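PDB 1UAI: polyguluronate lyase from Corynebacterium sp., which probably cleaves the poly-alpha-L-guluronate blocks of alginate by a lyase (eliminative) reaction, acting from a jellyroll beta-sandwich fold. Local coordinates for residues Gly26-Ile31 / Asn61-Ser66; Trp88-Gly93 / Ile181-Ser186; Val98-Phe103 / Leu216-Val221; Arg129-Ser134 / Asp142-Leu147. All coordinates share one frame; numbering follows the deposited sequence.

Interaction 1 of 4, residues Gly26-Ile31 / Asn61-Ser66; sequences GKPSEI and NGVTTS
Gly26 and Ser66 make the single backbone hydrogen bond between these two pieces of chain: Ser66 N donates to Gly26 O over 2.8 Å, with 157° at the hydrogen.

Two CA-H...O contacts accompany that bond. Gly26 CA lies 3.0 Å from Thr64 O, while Thr65 CA approaches Gly26 O at 3.6 Å, giving this carbonyl a second, much weaker donor. A CB on Gly26 would lie 2.7 Å from Ser66 C, a clash; with no side chain there, the backbones can close until Gly26 CA and Ser66 CA are 3.7 Å apart.

The apolar part is built from Pro28 and Val63. CG1 of Val63 stands anti to its backbone N (chi1 176°), which puts this methyl against the backbone of Lys27 and Pro28; it is 3.7 Å from Pro28 N. The same methyl meets the proline ring, with Val63 CG1 and Pro28 CG 4.0 Å apart. The ring also lies against the peptide that joins Thr64 to Thr65, Pro28 CG reaching Thr64 C at 3.7 Å. The CB of Lys27 points away, and the residue contributes mainly backbone.

Around the contact, Ser29 bonds through its backbone to Leu20 and Ile22, and Val63 likewise to Pro21. Strand 27-31 is thus the second arm of a hairpin with strand 16-20, and the loop 61-66 lies against it while carrying the chain from strand 54-59 in one sheet to strand 72-79 in the other, a sheet-to-sheet connection of the kind found in a jellyroll beta-sandwich.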
# COMPACT_ATOMS: atom_id res chain seq x y z
N GLY A 26 -13.79 15.20 -1.78
CA GLY A 26 -12.43 15.53 -1.41
C GLY A 26 -11.98 15.14 -0.02
O GLY A 26 -10.97 15.63 0.47
N LYS A 27 -12.72 14.24 0.63
CA LYS A 27 -12.36 13.81 1.98
C LYS A 27 -12.44 12.29 2.12
O LYS A 27 -13.46 11.75 2.56
CB LYS A 27 -13.28 14.47 3.01
CG LYS A 27 -12.93 14.18 4.46
CD LYS A 27 -13.96 14.79 5.40
CE LYS A 27 -13.63 14.53 6.86
NZ LYS A 27 -12.38 15.22 7.29
N PRO A 28 -11.38 11.57 1.73
CA PRO A 28 -11.38 10.11 1.84
C PRO A 28 -11.63 9.67 3.28
O PRO A 28 -10.99 10.16 4.20
CB PRO A 28 -9.99 9.72 1.35
CG PRO A 28 -9.67 10.79 0.36
CD PRO A 28 -10.15 12.04 1.06
N SER A 29 -12.56 8.75 3.47
CA SER A 29 -12.86 8.26 4.81
C SER A 29 -11.72 7.44 5.37
O SER A 29 -11.05 6.70 4.64
CB SER A 29 -14.12 7.39 4.80
OG SER A 29 -15.26 8.13 4.41
N GLU A 30 -11.50 7.57 6.67
CA GLU A 30 -10.46 6.80 7.35
C GLU A 30 -11.09 6.13 8.57
O GLU A 30 -11.97 6.71 9.22
CB GLU A 30 -9.31 7.68 7.82
CG GLU A 30 -8.55 8.39 6.71
CD GLU A 30 -7.16 8.82 7.14
OE1 GLU A 30 -7.00 9.24 8.31
OE2 GLU A 30 -6.24 8.77 6.30
N ILE A 31 -10.65 4.92 8.87
CA ILE A 31 -11.14 4.19 10.03
C ILE A 31 -9.93 3.80 10.87
O ILE A 31 -8.98 3.19 10.37
CB ILE A 31 -11.91 2.91 9.63
CG1 ILE A 31 -13.15 3.28 8.81
CG2 ILE A 31 -12.33 2.16 10.89
CD1 ILE A 31 -14.17 4.13 9.55
N ASN A 61 -12.46 6.55 -10.16
CA ASN A 61 -13.38 7.62 -9.79
C ASN A 61 -13.48 7.74 -8.28
O ASN A 61 -14.37 8.41 -7.75
CB ASN A 61 -14.77 7.34 -10.38
CG ASN A 61 -15.43 6.12 -9.77
OD1 ASN A 61 -14.76 5.26 -9.20
ND2 ASN A 61 -16.75 6.03 -9.90
N GLY A 62 -12.56 7.09 -7.57
CA GLY A 62 -12.58 7.12 -6.12
C GLY A 62 -12.34 8.50 -5.53
O GLY A 62 -11.79 9.39 -6.18
N VAL A 63 -12.77 8.66 -4.28
CA VAL A 63 -12.61 9.91 -3.58
C VAL A 63 -11.13 10.14 -3.29
O VAL A 63 -10.42 9.21 -2.89
CB VAL A 63 -13.40 9.90 -2.24
CG1 VAL A 63 -13.16 11.18 -1.47
CG2 VAL A 63 -14.89 9.72 -2.53
N THR A 64 -10.67 11.36 -3.52
CA THR A 64 -9.28 11.71 -3.28
C THR A 64 -9.23 13.02 -2.51
O THR A 64 -10.19 13.78 -2.51
CB THR A 64 -8.51 11.89 -4.61
OG1 THR A 64 -9.06 13.00 -5.33
CG2 THR A 64 -8.62 10.64 -5.46
N THR A 65 -8.11 13.27 -1.85
CA THR A 65 -7.94 14.48 -1.06
C THR A 65 -8.21 15.73 -1.90
O THR A 65 -7.58 15.93 -2.94
CB THR A 65 -6.52 14.57 -0.48
OG1 THR A 65 -6.24 13.39 0.29
CG2 THR A 65 -6.38 15.79 0.41
N SER A 66 -9.15 16.54 -1.44
CA SER A 66 -9.53 17.78 -2.12
C SER A 66 -10.32 17.55 -3.41
O SER A 66 -11.11 18.39 -3.82
CB SER A 66 -8.29 18.63 -2.42
OG SER A 66 -7.62 19.00 -1.23

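Interaction 2 of 4, residues Trp88-Gly93 / Ile181-Ser186; sequences WSATSG and ISHTSS
Ala90 points its CB toward segment 181-186, where the methyl sits among two carbonyl oxygens and an imidazole. It is 3.3 Å from His183 O and similarly close to Ser185 O, and it meets the His183 ring obliquely, Ala90 CB to His183 CD2 being 3.8 Å. CG of His183 is anti to its backbone N (chi1 -175°), which carries the root of the ring to this side; its NE2 is bonded to Asn188 OD1.

The Thr91 methyl meets Thr184, Thr91 CG2 lying 3.9 Å from Thr184 CB. Ser186 OG lies 3.7 Å from Ser89 CB.

No direct hydrogen bond crosses the contact. One water fills that role: it accepts from Ala90 N at 3.0 Å, donates to Thr184 O at 2.8 Å, and bonds the hydroxyls of Thr91 and Ser186, so two groups from each segment grip it.

The CB of Trp88 points away from this junction; its indole is bonded through NE1 to Glu77 and stacked on His95. Ala90 packs on Val164 of strand 158-165 and bonds through its backbone to Gly167. The loop 88-93, leading into strand 95-105, therefore sits beside the point where strand 176-182, outermost in its sheet, runs out.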
# COMPACT_ATOMS: atom_id res chain seq x y z
N TRP A 88 9.33 7.30 12.22
CA TRP A 88 10.64 6.81 12.62
C TRP A 88 11.80 7.31 11.78
O TRP A 88 11.64 7.77 10.64
CB TRP A 88 10.65 5.28 12.69
CG TRP A 88 9.89 4.59 11.60
CD1 TRP A 88 8.57 4.21 11.63
CD2 TRP A 88 10.38 4.21 10.31
NE1 TRP A 88 8.23 3.62 10.44
CE2 TRP A 88 9.32 3.61 9.61
CE3 TRP A 88 11.63 4.33 9.68
CZ2 TRP A 88 9.45 3.12 8.31
CZ3 TRP A 88 11.77 3.85 8.38
CH2 TRP A 88 10.68 3.25 7.71
N SER A 89 12.99 7.21 12.38
CA SER A 89 14.24 7.65 11.78
C SER A 89 14.86 6.63 10.84
O SER A 89 14.70 5.43 11.01
CB SER A 89 15.23 7.96 12.90
OG SER A 89 16.54 8.14 12.40
N ALA A 90 15.58 7.13 9.83
CA ALA A 90 16.25 6.27 8.88
C ALA A 90 17.72 6.10 9.29
O ALA A 90 18.42 5.24 8.76
CB ALA A 90 16.17 6.86 7.48
N THR A 91 18.17 6.91 10.24
CA THR A 91 19.56 6.88 10.70
C THR A 91 19.74 6.32 12.12
O THR A 91 20.87 6.19 12.60
CB THR A 91 20.19 8.28 10.67
OG1 THR A 91 19.41 9.18 11.47
CG2 THR A 91 20.25 8.80 9.24
N SER A 92 18.64 5.99 12.77
CA SER A 92 18.67 5.43 14.11
C SER A 92 17.70 4.26 14.14
O SER A 92 16.56 4.40 13.72
CB SER A 92 18.23 6.48 15.14
OG SER A 92 17.95 5.89 16.41
N GLY A 93 18.16 3.11 14.62
CA GLY A 93 17.31 1.94 14.70
C GLY A 93 17.22 1.13 13.43
O GLY A 93 17.81 1.48 12.40
N ILE A 181 18.77 2.19 -1.32
CA ILE A 181 18.56 3.61 -1.50
C ILE A 181 19.03 4.43 -0.31
O ILE A 181 18.69 4.13 0.83
CB ILE A 181 17.05 3.89 -1.74
CG1 ILE A 181 16.60 3.19 -3.03
CG2 ILE A 181 16.79 5.39 -1.82
CD1 ILE A 181 15.11 3.20 -3.25
N SER A 182 19.82 5.46 -0.58
CA SER A 182 20.31 6.34 0.48
C SER A 182 19.15 7.21 0.93
O SER A 182 18.47 7.83 0.11
CB SER A 182 21.46 7.21 -0.03
OG SER A 182 22.58 6.43 -0.39
N HIS A 183 18.91 7.25 2.24
CA HIS A 183 17.81 8.02 2.80
C HIS A 183 18.15 8.33 4.25
O HIS A 183 18.33 7.42 5.06
CB HIS A 183 16.52 7.20 2.72
CG HIS A 183 15.30 7.94 3.16
ND1 HIS A 183 14.83 9.06 2.51
CD2 HIS A 183 14.44 7.71 4.18
CE1 HIS A 183 13.73 9.49 3.11
NE2 HIS A 183 13.48 8.69 4.13
N THR A 184 18.22 9.61 4.60
CA THR A 184 18.59 10.01 5.95
C THR A 184 17.55 10.83 6.71
O THR A 184 17.77 11.18 7.87
CB THR A 184 19.91 10.81 5.94
OG1 THR A 184 19.76 11.97 5.13
CG2 THR A 184 21.04 9.95 5.40
N SER A 185 16.44 11.15 6.07
CA SER A 185 15.41 11.94 6.75
C SER A 185 14.64 11.08 7.74
O SER A 185 14.62 9.85 7.63
CB SER A 185 14.45 12.55 5.73
OG SER A 185 13.70 11.54 5.08
N SER A 186 14.01 11.73 8.71
CA SER A 186 13.20 11.04 9.70
C SER A 186 11.74 11.24 9.30
O SER A 186 11.46 11.68 8.18
CB SER A 186 13.45 11.61 11.10
OG SER A 186 14.78 11.35 11.52
O HOH W 1 16.83 9.87 10.16

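Interaction 3 of 4, residues Val98-Phe103 / Leu216-Val221; sequences VFREAF and LYKLQV
Val98 and Gln220 form a hydrogen-bonded antiparallel pair, Val98 N giving to Gln220 O and Gln220 N to Val98 O, both at 2.8 Å. At Arg100 the pattern changes. Its N donates to Lys218 O over 3.0 Å, but its carbonyl faces two amides: Tyr217 N makes a good bond to Arg100 O at 2.8 Å, and Lys218 N a weak one at 3.4 Å. Beyond this point the register has slipped by one residue, and Glu101 pairs with Leu216.

Arg100 and Lys218 run side by side in the same direction, both extended, their carbons packed together. At the end the ammonium stands over one face of the guanidinium, offset toward its rim, Lys218 NZ only 3.1 Å from Arg100 NH2. The two like charges should repel; the salt bridge from Arg100 NE to Glu159 probably offsets part of that cost.

On the other face lie Phe99, Glu101, Leu216 and Leu219. CG of Leu216 is anti to its backbone N (chi1 -168°). Leu216 CD1 sits 3.5 Å from Arg100 O, 3.9 Å from Glu101 CB and 4.1 Å from Phe99 CB. Tyr217 offers its ring edge to Ala102 CB.

Leu216 and Leu219 also touch Leu75 and Ala192 of the opposing sheet, so this face looks into the sandwich. Tyr217 and Lys218 opposite Arg100 make a classic beta bulge between two inner strands, 95-105 and 211-223, of the seven-stranded sheet of the jellyroll.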
# COMPACT_ATOMS: atom_id res chain seq x y z
N VAL A 98 7.69 -6.55 6.32
CA VAL A 98 7.66 -7.73 5.47
C VAL A 98 6.20 -7.89 5.10
O VAL A 98 5.32 -7.85 5.97
CB VAL A 98 8.11 -9.00 6.22
CG1 VAL A 98 7.96 -10.21 5.30
CG2 VAL A 98 9.56 -8.86 6.66
N PHE A 99 5.93 -8.07 3.82
CA PHE A 99 4.56 -8.23 3.38
C PHE A 99 4.48 -9.22 2.23
O PHE A 99 5.45 -9.44 1.51
CB PHE A 99 3.97 -6.88 2.95
CG PHE A 99 4.64 -6.28 1.74
CD1 PHE A 99 4.18 -6.56 0.46
CD2 PHE A 99 5.75 -5.45 1.88
CE1 PHE A 99 4.80 -6.02 -0.66
CE2 PHE A 99 6.38 -4.91 0.77
CZ PHE A 99 5.91 -5.19 -0.51
N ARG A 100 3.32 -9.85 2.10
CA ARG A 100 3.07 -10.78 1.00
C ARG A 100 1.80 -10.27 0.36
O ARG A 100 0.78 -10.13 1.03
CB ARG A 100 2.88 -12.20 1.51
CG ARG A 100 4.17 -12.84 1.98
CD ARG A 100 3.96 -14.28 2.41
NE ARG A 100 5.16 -14.79 3.08
CZ ARG A 100 5.24 -15.97 3.67
NH1 ARG A 100 4.18 -16.77 3.69
NH2 ARG A 100 6.36 -16.34 4.26
N GLU A 101 1.87 -9.98 -0.93
CA GLU A 101 0.70 -9.47 -1.62
C GLU A 101 0.71 -9.87 -3.08
O GLU A 101 1.69 -10.41 -3.59
CB GLU A 101 0.65 -7.94 -1.53
CG GLU A 101 1.76 -7.23 -2.30
CD GLU A 101 1.68 -5.71 -2.19
OE1 GLU A 101 1.08 -5.21 -1.22
OE2 GLU A 101 2.24 -5.01 -3.07
N ALA A 102 -0.41 -9.61 -3.73
CA ALA A 102 -0.55 -9.88 -5.15
C ALA A 102 -1.36 -8.73 -5.74
O ALA A 102 -2.30 -8.23 -5.10
CB ALA A 102 -1.28 -11.20 -5.38
N PHE A 103 -0.98 -8.29 -6.93
CA PHE A 103 -1.73 -7.26 -7.64
C PHE A 103 -2.76 -8.07 -8.41
O PHE A 103 -2.39 -8.99 -9.15
CB PHE A 103 -0.81 -6.49 -8.60
CG PHE A 103 0.24 -5.65 -7.91
CD1 PHE A 103 -0.05 -4.36 -7.48
CD2 PHE A 103 1.52 -6.15 -7.71
CE1 PHE A 103 0.93 -3.58 -6.86
CE2 PHE A 103 2.50 -5.38 -7.09
CZ PHE A 103 2.20 -4.09 -6.67
N LEU A 216 -3.61 -8.56 0.24
CA LEU A 216 -2.54 -8.63 1.22
C LEU A 216 -2.72 -9.87 2.09
O LEU A 216 -3.74 -10.03 2.75
CB LEU A 216 -2.58 -7.36 2.07
CG LEU A 216 -1.41 -7.02 3.00
CD1 LEU A 216 -0.11 -6.98 2.21
CD2 LEU A 216 -1.68 -5.67 3.66
N TYR A 217 -1.71 -10.73 2.07
CA TYR A 217 -1.73 -12.01 2.79
C TYR A 217 -0.92 -12.07 4.07
O TYR A 217 -1.22 -12.87 4.96
CB TYR A 217 -1.28 -13.11 1.83
CG TYR A 217 -2.25 -13.27 0.68
CD1 TYR A 217 -3.45 -13.94 0.87
CD2 TYR A 217 -2.00 -12.69 -0.57
CE1 TYR A 217 -4.39 -14.03 -0.14
CE2 TYR A 217 -2.94 -12.77 -1.60
CZ TYR A 217 -4.14 -13.44 -1.37
OH TYR A 217 -5.10 -13.52 -2.35
N LYS A 218 0.11 -11.24 4.15
CA LYS A 218 0.97 -11.20 5.33
C LYS A 218 1.41 -9.75 5.47
O LYS A 218 1.68 -9.09 4.47
CB LYS A 218 2.17 -12.11 5.13
CG LYS A 218 2.91 -12.51 6.40
CD LYS A 218 3.91 -13.61 6.08
CE LYS A 218 4.47 -14.26 7.33
NZ LYS A 218 5.33 -15.42 6.99
N LEU A 219 1.48 -9.27 6.71
CA LEU A 219 1.89 -7.90 6.98
C LEU A 219 2.55 -7.86 8.35
O LEU A 219 1.88 -8.04 9.37
CB LEU A 219 0.68 -6.96 6.96
CG LEU A 219 0.97 -5.48 7.21
CD1 LEU A 219 1.87 -4.92 6.11
CD2 LEU A 219 -0.34 -4.71 7.27
N GLN A 220 3.85 -7.60 8.37
CA GLN A 220 4.61 -7.58 9.61
C GLN A 220 5.55 -6.38 9.65
O GLN A 220 6.33 -6.17 8.73
CB GLN A 220 5.44 -8.87 9.74
CG GLN A 220 4.71 -10.15 9.30
CD GLN A 220 5.60 -11.39 9.31
OE1 GLN A 220 6.77 -11.34 8.92
NE2 GLN A 220 5.04 -12.51 9.75
N VAL A 221 5.46 -5.60 10.73
CA VAL A 221 6.33 -4.45 10.91
C VAL A 221 7.03 -4.57 12.24
O VAL A 221 6.42 -4.92 13.25
CB VAL A 221 5.53 -3.12 10.87
CG1 VAL A 221 6.37 -1.98 11.44
CG2 VAL A 221 5.14 -2.80 9.43

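Interaction 4 of 4, residues Arg129-Ser134 / Asp142-Leu147; sequences RLEGTS and DTHHKL
Glu131 and Ser134 face His144 and Leu147 from a tight reversal: a type II' turn closed by paired backbone bonds, Glu131 N to Ser134 O and Ser134 N to Glu131 O. Across from it Asp142 to His145 form a type I turn, and Asp142 OD1 accepts from His144 N in an Asx turn.

The carboxylate of Glu131 is the hub. His144 NE2 donates to Glu131 OE1 over 2.8 Å, nearly straight at 161°. The oxygen lies close to the imidazole plane, yet the ring meets the carboxylate from above its plane, the two planes being 77° apart. OE2 of Glu131 is taken by Arg129 NE in a 2.7 Å salt bridge on the anti side, and also by a water at 2.6 Å that bonds Thr143 OG1 in turn. Both carboxylate oxygens are thus engaged.

Thr143 lays its methyl over the centre of the Arg129 guanidinium, Thr143 CG2 to Arg129 CZ at 3.8 Å. Its carbonyl oxygen is buried without a partner in the model. Farther along, Leu147 CD1 packs on Ser134 CB at 3.8 Å.

Strand 134-139 lies between 124-131 and 144-149, and His144 stacks on its Tyr136. This His-carboxylate bond thus spans three consecutive strands of an antiparallel meander, reaching over 134-139 from 124-131 to the start of 144-149.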
# COMPACT_ATOMS: atom_id res chain seq x y z
N ARG A 129 5.73 -0.53 -7.26
CA ARG A 129 4.83 -0.01 -8.27
C ARG A 129 4.71 -0.91 -9.50
O ARG A 129 5.71 -1.21 -10.16
CB ARG A 129 5.33 1.37 -8.70
CG ARG A 129 4.52 2.06 -9.79
CD ARG A 129 5.20 3.34 -10.26
NE ARG A 129 4.40 4.03 -11.27
CZ ARG A 129 3.64 5.10 -11.03
NH1 ARG A 129 3.58 5.63 -9.82
NH2 ARG A 129 2.92 5.62 -12.01
N LEU A 130 3.49 -1.33 -9.81
CA LEU A 130 3.26 -2.17 -10.97
C LEU A 130 2.68 -1.35 -12.12
O LEU A 130 1.75 -0.56 -11.92
CB LEU A 130 2.28 -3.31 -10.65
CG LEU A 130 1.92 -4.24 -11.82
CD1 LEU A 130 3.16 -5.00 -12.27
CD2 LEU A 130 0.83 -5.21 -11.41
N GLU A 131 3.25 -1.52 -13.30
CA GLU A 131 2.78 -0.86 -14.52
C GLU A 131 2.65 -2.00 -15.53
O GLU A 131 3.65 -2.47 -16.07
CB GLU A 131 3.77 0.19 -15.01
CG GLU A 131 4.08 1.27 -13.98
CD GLU A 131 4.80 2.47 -14.56
OE1 GLU A 131 5.41 2.35 -15.65
OE2 GLU A 131 4.77 3.54 -13.93
N GLY A 132 1.42 -2.45 -15.78
CA GLY A 132 1.21 -3.55 -16.71
C GLY A 132 1.77 -4.83 -16.10
O GLY A 132 1.24 -5.33 -15.11
N THR A 133 2.84 -5.36 -16.69
CA THR A 133 3.47 -6.56 -16.17
C THR A 133 4.87 -6.22 -15.65
O THR A 133 5.65 -7.11 -15.32
CB THR A 133 3.60 -7.68 -17.23
OG1 THR A 133 4.45 -7.24 -18.30
CG2 THR A 133 2.23 -8.03 -17.80
N SER A 134 5.17 -4.93 -15.57
CA SER A 134 6.47 -4.49 -15.08
C SER A 134 6.37 -3.95 -13.67
O SER A 134 5.73 -2.92 -13.43
CB SER A 134 7.05 -3.42 -16.01
OG SER A 134 7.44 -3.98 -17.25
N ASP A 142 11.27 9.03 -9.28
CA ASP A 142 11.66 8.11 -10.34
C ASP A 142 10.85 6.83 -10.23
O ASP A 142 11.19 5.93 -9.45
CB ASP A 142 13.16 7.79 -10.26
CG ASP A 142 13.65 6.97 -11.45
OD1 ASP A 142 12.81 6.55 -12.28
OD2 ASP A 142 14.87 6.75 -11.55
N THR A 143 9.78 6.75 -11.02
CA THR A 143 8.89 5.60 -11.02
C THR A 143 9.52 4.32 -11.59
O THR A 143 8.97 3.24 -11.41
CB THR A 143 7.61 5.88 -11.85
OG1 THR A 143 7.98 6.19 -13.20
CG2 THR A 143 6.84 7.05 -11.26
N HIS A 144 10.66 4.46 -12.26
CA HIS A 144 11.33 3.31 -12.86
C HIS A 144 12.74 3.08 -12.31
O HIS A 144 13.60 2.52 -12.99
CB HIS A 144 11.42 3.49 -14.38
CG HIS A 144 10.09 3.50 -15.07
ND1 HIS A 144 9.94 3.88 -16.39
CD2 HIS A 144 8.85 3.17 -14.63
CE1 HIS A 144 8.66 3.78 -16.73
NE2 HIS A 144 7.98 3.35 -15.68
N HIS A 145 12.98 3.51 -11.08
CA HIS A 145 14.29 3.37 -10.45
C HIS A 145 14.91 1.98 -10.65
O HIS A 145 16.06 1.86 -11.07
CB HIS A 145 14.17 3.69 -8.96
CG HIS A 145 15.41 3.38 -8.18
ND1 HIS A 145 16.58 4.11 -8.31
CD2 HIS A 145 15.67 2.41 -7.27
CE1 HIS A 145 17.50 3.59 -7.51
NE2 HIS A 145 16.97 2.56 -6.87
N LYS A 146 14.15 0.94 -10.34
CA LYS A 146 14.63 -0.43 -10.49
C LYS A 146 13.52 -1.36 -10.95
O LYS A 146 12.50 -1.50 -10.29
CB LYS A 146 15.21 -0.94 -9.17
CG LYS A 146 15.47 -2.45 -9.13
CD LYS A 146 16.53 -2.89 -10.13
CE LYS A 146 16.75 -4.40 -10.04
NZ LYS A 146 17.79 -4.88 -10.98
N LEU A 147 13.72 -1.97 -12.11
CA LEU A 147 12.76 -2.93 -12.63
C LEU A 147 13.01 -4.25 -11.92
O LEU A 147 14.11 -4.80 -11.99
CB LEU A 147 12.94 -3.13 -14.14
CG LEU A 147 12.07 -4.23 -14.75
CD1 LEU A 147 10.62 -3.79 -14.78
CD2 LEU A 147 12.56 -4.55 -16.16
O HOH W 2 5.75 5.86 -14.75

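In the fold
From the N terminus, interaction 1 is the first to close, bringing the loop after strand 54-59 back to strand 27-31 before any other contact opens. Residues 88-93 then open interaction 2 and residues 98-103 open interaction 3. Interaction 4 begins and ends inside both of these loops. Residues 181-186 close interaction 2 while interaction 3 is still waiting for 216-221, so those two cross. Interaction 4 touches each of its enclosing contacts: His145 NE2 is 3.9 Å from Ile181 CG1, and Leu130 CD2 is 3.5 Å from Phe103 CB. Interactions 2 and 3 reach the seven-stranded sheet, and interactions 1 and 4 the ten-stranded one.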